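Local structure of acetyl-CoA hydrolase/transferase family protein (Porphyromonas gingivalis, 2NVV) at residues T107-L112 with P332-N337; T140-L145 with H171-P176; T147-A152 with P197-D202. The protein probably transfers coenzyme A between acetate and other carboxylic acids, or hydrolyses acetyl-CoA, as a zinc-binding member of the acetyl-CoA hydrolase/transferase family. All coordinates share one frame; numbering follows the deposited sequence.

Contact 1 (T107-L112 with P332-N337); sequences TLAQDL and PQEYSN
A109 and E334 form the close part of this contact, where two short helices pass and the methyl of A109 meets the side chain of E334. The CB of A109 lies 4.0 Å from the CB of E334 and 3.5 Å from its OE1, so the methyl rests against both the root and the end of the glutamate. E334 reaches there because its CG stands anti to the backbone N (chi1 164°) and the chain beyond is extended, carrying the carboxylate alongside the first helix. The carboxylate has a charged partner: OE1 forms a salt bridge with NH2 of R113, one residue beyond 107-112, which joins the two helices where no hydrogen bond links the segments directly. The contact joins the two sequence regions of the family, helix 108-113 in the N-terminal one and helix 333-336 in the C-terminal one, both placed in a Rossmann-like clan. A109 also leans on T147 of helix 145-151. Toward Q110 the fit is slacker, with OE2 of E334 3.9 Å from CB of Q110. Q110 turns its amide away from E334: NE2 gives D111 OD1 a bond of 3.2 Å at 155°, nearly in the amide plane, while OE1 receives R182. This looser side faces the dimer partner, where R343 of the second subunit packs on T107, a partly exposed residue, and bonds Q110 weakly. Away from that interface, OG of S336 donates to OD1 of N337 over 2.7 Å, tilted from the carbonyl plane. That bond helps to fix the amide whose ND2 meets E284, the glutamate predicted to carry the coenzyme A thioester; the side chain of E334 itself is about 11 Å from that of E284.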
ATOM      1  N   THR A 107       0.048   2.670  11.115  1.00 14.86           N
ATOM      2  CA  THR A 107      -0.845   3.830  11.080  1.00 14.86           C
ATOM      3  C   THR A 107      -1.700   4.152  12.297  1.00 14.86           C
ATOM      4  O   THR A 107      -2.202   5.269  12.388  1.00  6.39           O
ATOM      5  CB  THR A 107      -1.799   3.748   9.876  1.00 14.86           C
ATOM      6  OG1 THR A 107      -2.731   2.677  10.071  1.00 14.86           O
ATOM      7  CG2 THR A 107      -1.027   3.476   8.603  1.00 14.86           C
ATOM      8  N   LEU A 108      -1.867   3.204  13.222  1.00 14.86           N
ATOM      9  CA  LEU A 108      -2.714   3.424  14.405  1.00 14.86           C
ATOM     10  C   LEU A 108      -2.316   4.585  15.323  1.00 14.86           C
ATOM     11  O   LEU A 108      -3.172   5.341  15.792  1.00  6.44           O
ATOM     12  CB  LEU A 108      -2.815   2.140  15.238  1.00 14.86           C
ATOM     13  CG  LEU A 108      -3.700   2.228  16.490  1.00 14.86           C
ATOM     14  CD1 LEU A 108      -5.114   2.614  16.111  1.00 14.86           C
ATOM     15  CD2 LEU A 108      -3.704   0.900  17.205  1.00 14.86           C
ATOM     16  N   ALA A 109      -1.021   4.715  15.589  1.00  6.39           N
ATOM     17  CA  ALA A 109      -0.533   5.786  16.450  1.00  6.46           C
ATOM     18  C   ALA A 109      -0.877   7.189  15.953  1.00  6.68           C
ATOM     19  O   ALA A 109      -1.474   7.980  16.684  1.00  6.39           O
ATOM     20  CB  ALA A 109       0.972   5.663  16.636  1.00  6.39           C
ATOM     21  N   GLN A 110      -0.506   7.507  14.718  1.00  6.39           N
ATOM     22  CA  GLN A 110      -0.789   8.834  14.200  1.00  6.39           C
ATOM     23  C   GLN A 110      -2.270   9.088  14.002  1.00  6.49           C
ATOM     24  O   GLN A 110      -2.745  10.201  14.222  1.00  6.39           O
ATOM     25  CB  GLN A 110      -0.053   9.084  12.880  1.00  6.39           C
ATOM     26  CG  GLN A 110      -0.386   8.113  11.786  1.00  6.39           C
ATOM     27  CD  GLN A 110       0.008   8.623  10.406  1.00  6.39           C
ATOM     28  OE1 GLN A 110       1.103   9.148  10.211  1.00  6.39           O
ATOM     29  NE2 GLN A 110      -0.883   8.456   9.441  1.00  6.66           N
ATOM     30  N   ASP A 111      -3.003   8.065  13.584  1.00  6.39           N
ATOM     31  CA  ASP A 111      -4.435   8.213  13.353  1.00  6.52           C
ATOM     32  C   ASP A 111      -5.176   8.453  14.651  1.00  6.39           C
ATOM     33  O   ASP A 111      -6.279   8.998  14.657  1.00  6.50           O
ATOM     34  CB  ASP A 111      -4.983   6.979  12.636  1.00  7.65           C
ATOM     35  CG  ASP A 111      -4.635   6.966  11.161  1.00  7.46           C
ATOM     36  OD1 ASP A 111      -3.777   7.770  10.746  1.00  6.39           O
ATOM     37  OD2 ASP A 111      -5.213   6.151  10.411  1.00  9.68           O
ATOM     38  N   LEU A 112      -4.567   8.027  15.750  1.00  6.39           N
ATOM     39  CA  LEU A 112      -5.145   8.226  17.068  1.00  7.17           C
ATOM     40  C   LEU A 112      -4.950   9.698  17.382  1.00  6.39           C
ATOM     41  O   LEU A 112      -5.853  10.364  17.868  1.00  6.39           O
ATOM     42  CB  LEU A 112      -4.421   7.361  18.100  1.00  6.39           C
ATOM     43  CG  LEU A 112      -5.049   5.987  18.359  1.00  6.96           C
ATOM     44  CD1 LEU A 112      -4.092   5.103  19.157  1.00  6.39           C
ATOM     45  CD2 LEU A 112      -6.371   6.183  19.101  1.00  6.39           C
ATOM     46  N   PRO A 332       8.450   1.800  18.573  1.00  7.40           N
ATOM     47  CA  PRO A 332       6.986   1.759  18.527  1.00  6.79           C
ATOM     48  C   PRO A 332       6.693   1.289  17.113  1.00  6.39           C
ATOM     49  O   PRO A 332       7.495   1.529  16.227  1.00  6.39           O
ATOM     50  CB  PRO A 332       6.593   3.221  18.739  1.00  6.39           C
ATOM     51  CG  PRO A 332       7.758   3.793  19.510  1.00  6.39           C
ATOM     52  CD  PRO A 332       8.925   3.179  18.789  1.00  6.39           C
ATOM     53  N   GLN A 333       5.564   0.627  16.894  1.00  6.39           N
ATOM     54  CA  GLN A 333       5.229   0.123  15.560  1.00  6.54           C
ATOM     55  C   GLN A 333       5.107   1.261  14.544  1.00  6.39           C
ATOM     56  O   GLN A 333       5.158   1.048  13.328  1.00  6.39           O
ATOM     57  CB  GLN A 333       3.935  -0.698  15.618  1.00  6.39           C
ATOM     58  CG  GLN A 333       2.698   0.077  16.027  1.00  6.39           C
ATOM     59  CD  GLN A 333       1.591  -0.841  16.514  1.00  6.39           C
ATOM     60  OE1 GLN A 333       1.737  -1.508  17.541  1.00  6.79           O
ATOM     61  NE2 GLN A 333       0.485  -0.888  15.783  1.00  6.39           N
ATOM     62  N   GLU A 334       4.959   2.479  15.044  1.00  6.39           N
ATOM     63  CA  GLU A 334       4.868   3.625  14.159  1.00  6.39           C
ATOM     64  C   GLU A 334       6.188   3.768  13.427  1.00  6.39           C
ATOM     65  O   GLU A 334       6.237   4.264  12.310  1.00  7.04           O
ATOM     66  CB  GLU A 334       4.569   4.896  14.956  1.00  6.39           C
ATOM     67  CG  GLU A 334       4.838   6.181  14.192  1.00  6.42           C
ATOM     68  CD  GLU A 334       4.067   7.369  14.739  1.00  6.96           C
ATOM     69  OE1 GLU A 334       3.935   7.496  15.979  1.00  6.56           O
ATOM     70  OE2 GLU A 334       3.600   8.187  13.917  1.00  7.80           O
ATOM     71  N   TYR A 335       7.260   3.322  14.069  1.00  6.39           N
ATOM     72  CA  TYR A 335       8.592   3.384  13.474  1.00  6.39           C
ATOM     73  C   TYR A 335       9.091   2.049  12.937  1.00  6.61           C
ATOM     74  O   TYR A 335       9.641   1.997  11.850  1.00  7.41           O
ATOM     75  CB  TYR A 335       9.592   3.926  14.477  1.00  6.39           C
ATOM     76  CG  TYR A 335       9.396   5.391  14.767  1.00  6.39           C
ATOM     77  CD1 TYR A 335       8.469   5.822  15.719  1.00  6.39           C
ATOM     78  CD2 TYR A 335      10.128   6.354  14.068  1.00  6.39           C
ATOM     79  CE1 TYR A 335       8.279   7.175  15.965  1.00  6.51           C
ATOM     80  CE2 TYR A 335       9.942   7.703  14.303  1.00  6.58           C
ATOM     81  CZ  TYR A 335       9.023   8.112  15.250  1.00  6.39           C
ATOM     82  OH  TYR A 335       8.862   9.460  15.473  1.00  6.39           O
ATOM     83  N   SER A 336       8.896   0.972  13.688  1.00  6.39           N
ATOM     84  CA  SER A 336       9.338  -0.343  13.243  1.00  6.39           C
ATOM     85  C   SER A 336       8.689  -0.765  11.911  1.00  6.39           C
ATOM     86  O   SER A 336       9.284  -1.512  11.130  1.00  6.39           O
ATOM     87  CB  SER A 336       9.051  -1.399  14.324  1.00  6.39           C
ATOM     88  OG  SER A 336       7.663  -1.644  14.471  1.00  6.39           O
ATOM     89  N   ASN A 337       7.482  -0.274  11.654  1.00  6.39           N
ATOM     90  CA  ASN A 337       6.740  -0.614  10.435  1.00  6.55           C
ATOM     91  C   ASN A 337       6.555   0.573   9.510  1.00  6.56           C
ATOM     92  O   ASN A 337       5.731   0.527   8.609  1.00  6.39           O
ATOM     93  CB  ASN A 337       5.341  -1.136  10.794  1.00  6.39           C
ATOM     94  CG  ASN A 337       5.376  -2.410  11.601  1.00  6.39           C
ATOM     95  OD1 ASN A 337       6.266  -2.619  12.428  1.00  7.86           O
ATOM     96  ND2 ASN A 337       4.394  -3.266  11.375  1.00  6.39           N
TER

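Contact 2 (T140-L145 with H171-P176)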
ATOM      1  N   THR A 140       9.250  -5.897  27.139  1.00  6.90           N
ATOM      2  CA  THR A 140       9.662  -6.519  25.884  1.00  6.39           C
ATOM      3  C   THR A 140       8.883  -6.183  24.607  1.00  6.39           C
ATOM      4  O   THR A 140       9.185  -6.728  23.548  1.00  6.39           O
ATOM      5  CB  THR A 140       9.703  -8.051  26.067  1.00  6.43           C
ATOM      6  OG1 THR A 140       8.458  -8.503  26.619  1.00  7.68           O
ATOM      7  CG2 THR A 140      10.844  -8.437  27.006  1.00  6.39           C
ATOM      8  N   GLY A 141       7.898  -5.292  24.701  1.00  6.39           N
ATOM      9  CA  GLY A 141       7.120  -4.921  23.532  1.00  6.39           C
ATOM     10  C   GLY A 141       6.746  -3.461  23.607  1.00  6.39           C
ATOM     11  O   GLY A 141       6.377  -2.997  24.674  1.00  6.47           O
ATOM     12  N   VAL A 142       6.827  -2.726  22.499  1.00  6.39           N
ATOM     13  CA  VAL A 142       6.489  -1.299  22.519  1.00  6.39           C
ATOM     14  C   VAL A 142       5.102  -0.962  21.975  1.00  6.39           C
ATOM     15  O   VAL A 142       4.316  -0.310  22.647  1.00  6.39           O
ATOM     16  CB  VAL A 142       7.540  -0.458  21.754  1.00  6.39           C
ATOM     17  CG1 VAL A 142       7.233   1.037  21.929  1.00  6.39           C
ATOM     18  CG2 VAL A 142       8.944  -0.771  22.288  1.00  6.39           C
ATOM     19  N   GLY A 143       4.807  -1.394  20.757  1.00  6.39           N
ATOM     20  CA  GLY A 143       3.507  -1.133  20.167  1.00  6.39           C
ATOM     21  C   GLY A 143       3.177   0.335  19.997  1.00  6.39           C
ATOM     22  O   GLY A 143       3.878   1.063  19.291  1.00  6.39           O
ATOM     23  N   ILE A 144       2.091   0.766  20.639  1.00  6.53           N
ATOM     24  CA  ILE A 144       1.651   2.156  20.574  1.00  6.39           C
ATOM     25  C   ILE A 144       1.774   2.826  21.938  1.00  6.39           C
ATOM     26  O   ILE A 144       1.075   3.785  22.228  1.00  6.39           O
ATOM     27  CB  ILE A 144       0.179   2.261  20.101  1.00  6.39           C
ATOM     28  CG1 ILE A 144      -0.756   1.623  21.133  1.00  6.39           C
ATOM     29  CG2 ILE A 144       0.028   1.579  18.755  1.00  6.39           C
ATOM     30  CD1 ILE A 144      -2.221   1.656  20.752  1.00  6.39           C
ATOM     31  N   LEU A 145       2.680   2.315  22.759  1.00  6.39           N
ATOM     32  CA  LEU A 145       2.917   2.829  24.097  1.00  6.39           C
ATOM     33  C   LEU A 145       2.973   4.344  24.225  1.00  6.39           C
ATOM     34  O   LEU A 145       2.144   4.942  24.908  1.00  6.49           O
ATOM     35  CB  LEU A 145       4.214   2.237  24.654  1.00  6.39           C
ATOM     36  CG  LEU A 145       4.715   2.782  26.001  1.00  6.39           C
ATOM     37  CD1 LEU A 145       3.960   2.138  27.148  1.00  6.66           C
ATOM     38  CD2 LEU A 145       6.193   2.492  26.147  1.00  6.39           C
ATOM     39  N   HIS A 171      15.215   0.385  24.212  1.00 11.25           N
ATOM     40  CA  HIS A 171      14.059   0.944  23.526  1.00  9.13           C
ATOM     41  C   HIS A 171      14.453   2.299  22.957  1.00  8.37           C
ATOM     42  O   HIS A 171      15.383   2.952  23.451  1.00  8.01           O
ATOM     43  CB  HIS A 171      12.874   1.144  24.482  1.00  7.80           C
ATOM     44  CG  HIS A 171      12.655   0.019  25.443  1.00  7.99           C
ATOM     45  ND1 HIS A 171      13.304  -0.061  26.657  1.00  7.29           N
ATOM     46  CD2 HIS A 171      11.859  -1.076  25.370  1.00  7.22           C
ATOM     47  CE1 HIS A 171      12.918  -1.154  27.289  1.00  6.39           C
ATOM     48  NE2 HIS A 171      12.042  -1.788  26.531  1.00  6.39           N
ATOM     49  N   ASP A 172      13.744   2.709  21.913  1.00  7.38           N
ATOM     50  CA  ASP A 172      13.953   4.002  21.274  1.00  6.77           C
ATOM     51  C   ASP A 172      12.521   4.509  21.121  1.00  7.20           C
ATOM     52  O   ASP A 172      11.822   4.175  20.170  1.00  8.12           O
ATOM     53  CB  ASP A 172      14.646   3.826  19.921  1.00  7.53           C
ATOM     54  CG  ASP A 172      15.189   5.132  19.370  1.00  6.39           C
ATOM     55  OD1 ASP A 172      15.491   6.025  20.185  1.00  6.39           O
ATOM     56  OD2 ASP A 172      15.324   5.266  18.134  1.00  6.39           O
ATOM     57  N   LEU A 173      12.086   5.286  22.105  1.00  6.58           N
ATOM     58  CA  LEU A 173      10.719   5.800  22.142  1.00  7.32           C
ATOM     59  C   LEU A 173      10.549   7.248  21.733  1.00  7.59           C
ATOM     60  O   LEU A 173      11.331   8.108  22.124  1.00  8.32           O
ATOM     61  CB  LEU A 173      10.120   5.629  23.548  1.00  6.91           C
ATOM     62  CG  LEU A 173       9.967   4.250  24.208  1.00  6.39           C
ATOM     63  CD1 LEU A 173       9.540   3.205  23.195  1.00  6.82           C
ATOM     64  CD2 LEU A 173      11.267   3.848  24.831  1.00  6.39           C
ATOM     65  N   CYS A 174       9.510   7.505  20.945  1.00  7.86           N
ATOM     66  CA  CYS A 174       9.190   8.851  20.504  1.00  7.98           C
ATOM     67  C   CYS A 174       8.023   8.866  19.537  1.00  8.27           C
ATOM     68  O   CYS A 174       7.491   7.823  19.153  1.00  6.39           O
ATOM     69  CB  CYS A 174      10.415   9.548  19.866  1.00  8.82           C
ATOM     70  SG  CYS A 174      11.189   8.725  18.437  1.00 14.75           S
ATOM     71  N   GLU A 175       7.625  10.079  19.171  1.00  7.61           N
ATOM     72  CA  GLU A 175       6.548  10.319  18.231  1.00  7.30           C
ATOM     73  C   GLU A 175       6.984  11.517  17.426  1.00  7.06           C
ATOM     74  O   GLU A 175       7.694  12.378  17.930  1.00  6.39           O
ATOM     75  CB  GLU A 175       5.256  10.677  18.954  1.00  8.40           C
ATOM     76  CG  GLU A 175       4.681   9.571  19.796  1.00 10.19           C
ATOM     77  CD  GLU A 175       3.395   9.986  20.461  1.00 11.23           C
ATOM     78  OE1 GLU A 175       3.445  10.910  21.308  1.00 10.04           O
ATOM     79  OE2 GLU A 175       2.341   9.387  20.129  1.00 12.72           O
ATOM     80  N   PRO A 176       6.565  11.591  16.159  1.00  6.39           N
ATOM     81  CA  PRO A 176       6.951  12.734  15.327  1.00  6.39           C
ATOM     82  C   PRO A 176       5.888  13.824  15.410  1.00  6.47           C
ATOM     83  O   PRO A 176       4.784  13.590  15.891  1.00  6.39           O
ATOM     84  CB  PRO A 176       7.020  12.125  13.936  1.00  6.39           C
ATOM     85  CG  PRO A 176       5.857  11.186  13.967  1.00  8.18           C
ATOM     86  CD  PRO A 176       5.959  10.526  15.337  1.00  6.39           C
TER
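The imidazole of H171 meets V142 at its edge: CG2 of the valine lies near the ring plane, 4.3 Å from CD2, and V142 covers neither face. Next to that carbon on the rim, NE2 donates to the carbonyl oxygen of T139, just ahead of the first segment, which steadies the ring's rotation. The other methyl of V142, CG1, is anti to the backbone N (chi1 -174°) and points at L173, whose CD1 sits 3.4 Å from it and 4.1 Å from CG2 of the same valine. The leucine methyl thus lies chiefly against CG1, with CG2 further off, the two side chains meeting obliquely. V142 opens a type II' beta turn that runs to L145, closed by L145 N on V142 O at 3.1 Å, with G143 supplying the positive phi of its second position. The turn leads straight into helix 145-151, I144 being the N-cap, while V142 also packs on P332. Because no hydrogen bond crosses between the segments, their cohesion probably comes from burial of V142 against L173 and the H171 ring edge, and the polar N-H of H171 is satisfied by T139 instead.

Contact 3 (T147-A152 with P197-D202)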
ATOM      1  N   THR A 147       1.989   6.720  22.403  1.00  6.48           N
ATOM      2  CA  THR A 147       0.771   7.401  22.018  1.00  6.83           C
ATOM      3  C   THR A 147      -0.353   7.217  23.036  1.00  6.39           C
ATOM      4  O   THR A 147      -1.053   8.179  23.349  1.00  6.51           O
ATOM      5  CB  THR A 147       0.299   6.935  20.632  1.00  6.39           C
ATOM      6  OG1 THR A 147       1.367   7.114  19.692  1.00  6.39           O
ATOM      7  CG2 THR A 147      -0.922   7.739  20.176  1.00  6.39           C
ATOM      8  N   ILE A 148      -0.529   6.004  23.558  1.00  6.39           N
ATOM      9  CA  ILE A 148      -1.593   5.783  24.531  1.00  6.77           C
ATOM     10  C   ILE A 148      -1.305   6.497  25.855  1.00  6.98           C
ATOM     11  O   ILE A 148      -2.223   6.930  26.546  1.00  7.11           O
ATOM     12  CB  ILE A 148      -1.857   4.253  24.794  1.00  6.95           C
ATOM     13  CG1 ILE A 148      -0.577   3.538  25.201  1.00  6.39           C
ATOM     14  CG2 ILE A 148      -2.435   3.607  23.554  1.00  6.39           C
ATOM     15  CD1 ILE A 148      -0.775   2.065  25.454  1.00  6.39           C
ATOM     16  N   CYS A 149      -0.028   6.617  26.202  1.00  7.65           N
ATOM     17  CA  CYS A 149       0.370   7.295  27.429  1.00  7.74           C
ATOM     18  C   CYS A 149       0.149   8.795  27.302  1.00  9.12           C
ATOM     19  O   CYS A 149      -0.175   9.477  28.284  1.00  9.59           O
ATOM     20  CB  CYS A 149       1.840   7.032  27.732  1.00  7.72           C
ATOM     21  SG  CYS A 149       2.195   5.394  28.407  1.00  6.39           S
ATOM     22  N   ARG A 150       0.323   9.303  26.088  1.00  8.87           N
ATOM     23  CA  ARG A 150       0.146  10.719  25.823  1.00  8.61           C
ATOM     24  C   ARG A 150      -1.329  11.104  25.797  1.00  7.84           C
ATOM     25  O   ARG A 150      -1.734  12.085  26.426  1.00  6.39           O
ATOM     26  CB  ARG A 150       0.779  11.092  24.478  1.00  9.68           C
ATOM     27  CG  ARG A 150       0.518  12.527  24.091  1.00 12.35           C
ATOM     28  CD  ARG A 150       0.357  12.716  22.590  1.00 14.98           C
ATOM     29  NE  ARG A 150       1.616  13.054  21.929  1.00 16.10           N
ATOM     30  CZ  ARG A 150       1.731  13.995  20.994  1.00 17.63           C
ATOM     31  NH1 ARG A 150       0.659  14.690  20.619  1.00 18.18           N
ATOM     32  NH2 ARG A 150       2.910  14.234  20.423  1.00 18.95           N
ATOM     33  N   LEU A 151      -2.124  10.320  25.074  1.00  7.54           N
ATOM     34  CA  LEU A 151      -3.549  10.579  24.914  1.00  7.53           C
ATOM     35  C   LEU A 151      -4.486  10.177  26.056  1.00  6.83           C
ATOM     36  O   LEU A 151      -5.579  10.729  26.161  1.00  6.46           O
ATOM     37  CB  LEU A 151      -4.034   9.904  23.632  1.00  7.33           C
ATOM     38  CG  LEU A 151      -4.014  10.618  22.277  1.00  6.39           C
ATOM     39  CD1 LEU A 151      -2.923  11.667  22.212  1.00  6.39           C
ATOM     40  CD2 LEU A 151      -3.849   9.551  21.188  1.00  6.41           C
ATOM     41  N   ALA A 152      -4.079   9.218  26.890  1.00  6.88           N
ATOM     42  CA  ALA A 152      -4.923   8.738  27.992  1.00  6.39           C
ATOM     43  C   ALA A 152      -5.150   9.738  29.106  1.00  6.39           C
ATOM     44  O   ALA A 152      -4.265  10.516  29.438  1.00  6.39           O
ATOM     45  CB  ALA A 152      -4.343   7.453  28.579  1.00  6.39           C
ATOM     46  N   PRO A 197      15.139   6.434  25.702  1.00  9.40           N
ATOM     47  CA  PRO A 197      15.023   5.073  26.235  1.00 10.13           C
ATOM     48  C   PRO A 197      13.885   4.933  27.248  1.00  9.77           C
ATOM     49  O   PRO A 197      13.814   3.954  27.999  1.00 10.32           O
ATOM     50  CB  PRO A 197      16.399   4.838  26.856  1.00  9.15           C
ATOM     51  CG  PRO A 197      16.743   6.186  27.392  1.00  9.44           C
ATOM     52  CD  PRO A 197      16.295   7.140  26.292  1.00  8.43           C
ATOM     53  N   TYR A 198      12.988   5.909  27.249  1.00  8.32           N
ATOM     54  CA  TYR A 198      11.868   5.899  28.173  1.00  8.94           C
ATOM     55  C   TYR A 198      10.807   6.871  27.690  1.00  8.94           C
ATOM     56  O   TYR A 198      11.069   7.715  26.838  1.00  9.71           O
ATOM     57  CB  TYR A 198      12.344   6.310  29.574  1.00  7.88           C
ATOM     58  CG  TYR A 198      12.833   7.737  29.643  1.00  8.72           C
ATOM     59  CD1 TYR A 198      11.937   8.799  29.679  1.00 10.15           C
ATOM     60  CD2 TYR A 198      14.187   8.029  29.620  1.00  8.82           C
ATOM     61  CE1 TYR A 198      12.368  10.112  29.683  1.00 10.65           C
ATOM     62  CE2 TYR A 198      14.635   9.351  29.623  1.00 10.09           C
ATOM     63  CZ  TYR A 198      13.716  10.389  29.652  1.00 10.42           C
ATOM     64  OH  TYR A 198      14.141  11.702  29.636  1.00 11.06           O
ATOM     65  N   VAL A 199       9.608   6.746  28.243  1.00  8.75           N
ATOM     66  CA  VAL A 199       8.517   7.631  27.889  1.00 10.39           C
ATOM     67  C   VAL A 199       8.208   8.509  29.107  1.00 10.77           C
ATOM     68  O   VAL A 199       8.079   8.016  30.219  1.00 11.29           O
ATOM     69  CB  VAL A 199       7.266   6.813  27.437  1.00 10.07           C
ATOM     70  CG1 VAL A 199       7.173   5.557  28.235  1.00 12.24           C
ATOM     71  CG2 VAL A 199       5.986   7.631  27.622  1.00 11.45           C
ATOM     72  N   GLN A 200       8.124   9.815  28.886  1.00 12.05           N
ATOM     73  CA  GLN A 200       7.846  10.780  29.949  1.00 13.47           C
ATOM     74  C   GLN A 200       6.375  11.180  30.022  1.00 14.44           C
ATOM     75  O   GLN A 200       5.795  11.626  29.032  1.00 15.32           O
ATOM     76  CB  GLN A 200       8.687  12.035  29.723  1.00 14.20           C
ATOM     77  CG  GLN A 200       8.491  13.146  30.743  1.00 14.17           C
ATOM     78  CD  GLN A 200       9.176  12.866  32.062  1.00 15.40           C
ATOM     79  OE1 GLN A 200       8.611  12.225  32.943  1.00 14.19           O
ATOM     80  NE2 GLN A 200      10.403  13.340  32.202  1.00 16.42           N
ATOM     81  N   VAL A 201       5.777  11.021  31.198  1.00 14.91           N
ATOM     82  CA  VAL A 201       4.377  11.386  31.399  1.00 14.91           C
ATOM     83  C   VAL A 201       4.242  12.189  32.680  1.00 14.91           C
ATOM     84  O   VAL A 201       5.184  12.273  33.461  1.00 16.52           O
ATOM     85  CB  VAL A 201       3.467  10.152  31.529  1.00 14.91           C
ATOM     86  CG1 VAL A 201       3.701   9.208  30.375  1.00 14.91           C
ATOM     87  CG2 VAL A 201       3.715   9.468  32.865  1.00 14.91           C
ATOM     88  N   ASP A 202       3.072  12.788  32.886  1.00 18.70           N
ATOM     89  CA  ASP A 202       2.817  13.555  34.099  1.00 19.36           C
ATOM     90  C   ASP A 202       2.459  12.509  35.144  1.00 18.74           C
ATOM     91  O   ASP A 202       1.446  11.819  35.020  1.00 18.95           O
ATOM     92  CB  ASP A 202       1.632  14.510  33.909  1.00 21.18           C
ATOM     93  CG  ASP A 202       1.374  15.385  35.135  1.00 22.00           C
ATOM     94  OD1 ASP A 202       1.712  14.975  36.270  1.00 23.76           O
ATOM     95  OD2 ASP A 202       0.818  16.484  34.972  1.00 22.99           O
TER
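C149, on helix 145-151, faces two valines of the other segment, V199 and V201, in a small example of a helix packed on a beta-strand. Strand 199-200 is an outer member of a three-stranded antiparallel sheet, next to strand 135-137; along the chain the helix follows strand 135-137 and precedes strand 154-160 of the large parallel sheet. V199 and V201, two residues apart, both direct their side chains at the helix, whereas Q200 between them, an exposed residue, starts out away from it. The cysteine answers with its CB: this atom is 3.9 Å from CG1 of V201 and 4.2 Å from CG2 of V199, and those two methyls are themselves 3.9 Å apart. The three carbons thus form a nearly regular triangle, with the cysteine carbon set across the pair of methyls and favouring neither strongly. Each valine uses one branch. In V199, CG2 is the methyl anti to the backbone N; in V201, CG1 is anti to the carbonyl carbon (chi1 -52°), so two differently turned valines present a methyl to the same place. I136 of strand 135-137 also packs on both, and its backbone is bonded to that of V199, while V201 pairs with G134. C149 also touches I125 of strand 122-127, so this one side chain links the small sheet to the parallel one. SG stands further from the valines, 4.5 Å from CG2 of V199 and 4.6 Å from CG1 of V201. The contact is thus apolar, partly exposed at V201, and far from the annotated sites. Near the C-terminal end of the helix, NZ of K205 bonds to the O of C149 and weakly to the O of A152.

How the contacts relate
Contacts 1 and 2, like contacts 2 and 3, have centres about 9 Å apart, and contacts 1 and 3 about 14 Å. Along the chain the order is 107-112, 140-145, 147-152, 171-176, 197-202, 332-337: contacts 2 and 3 interleave, and both are nested within the loop closed by contact 1. Helix 145-151 starts in contact 2 and continues into contact 3. Q333 N probably bonds to G143 O at 3.0 Å, tying contact 1 to contact 2, and E175 grips R150 and T147 to tie contact 2 to contact 3. Packing inside the N-terminal family region is thereby continuous with its junction to the C-terminal one.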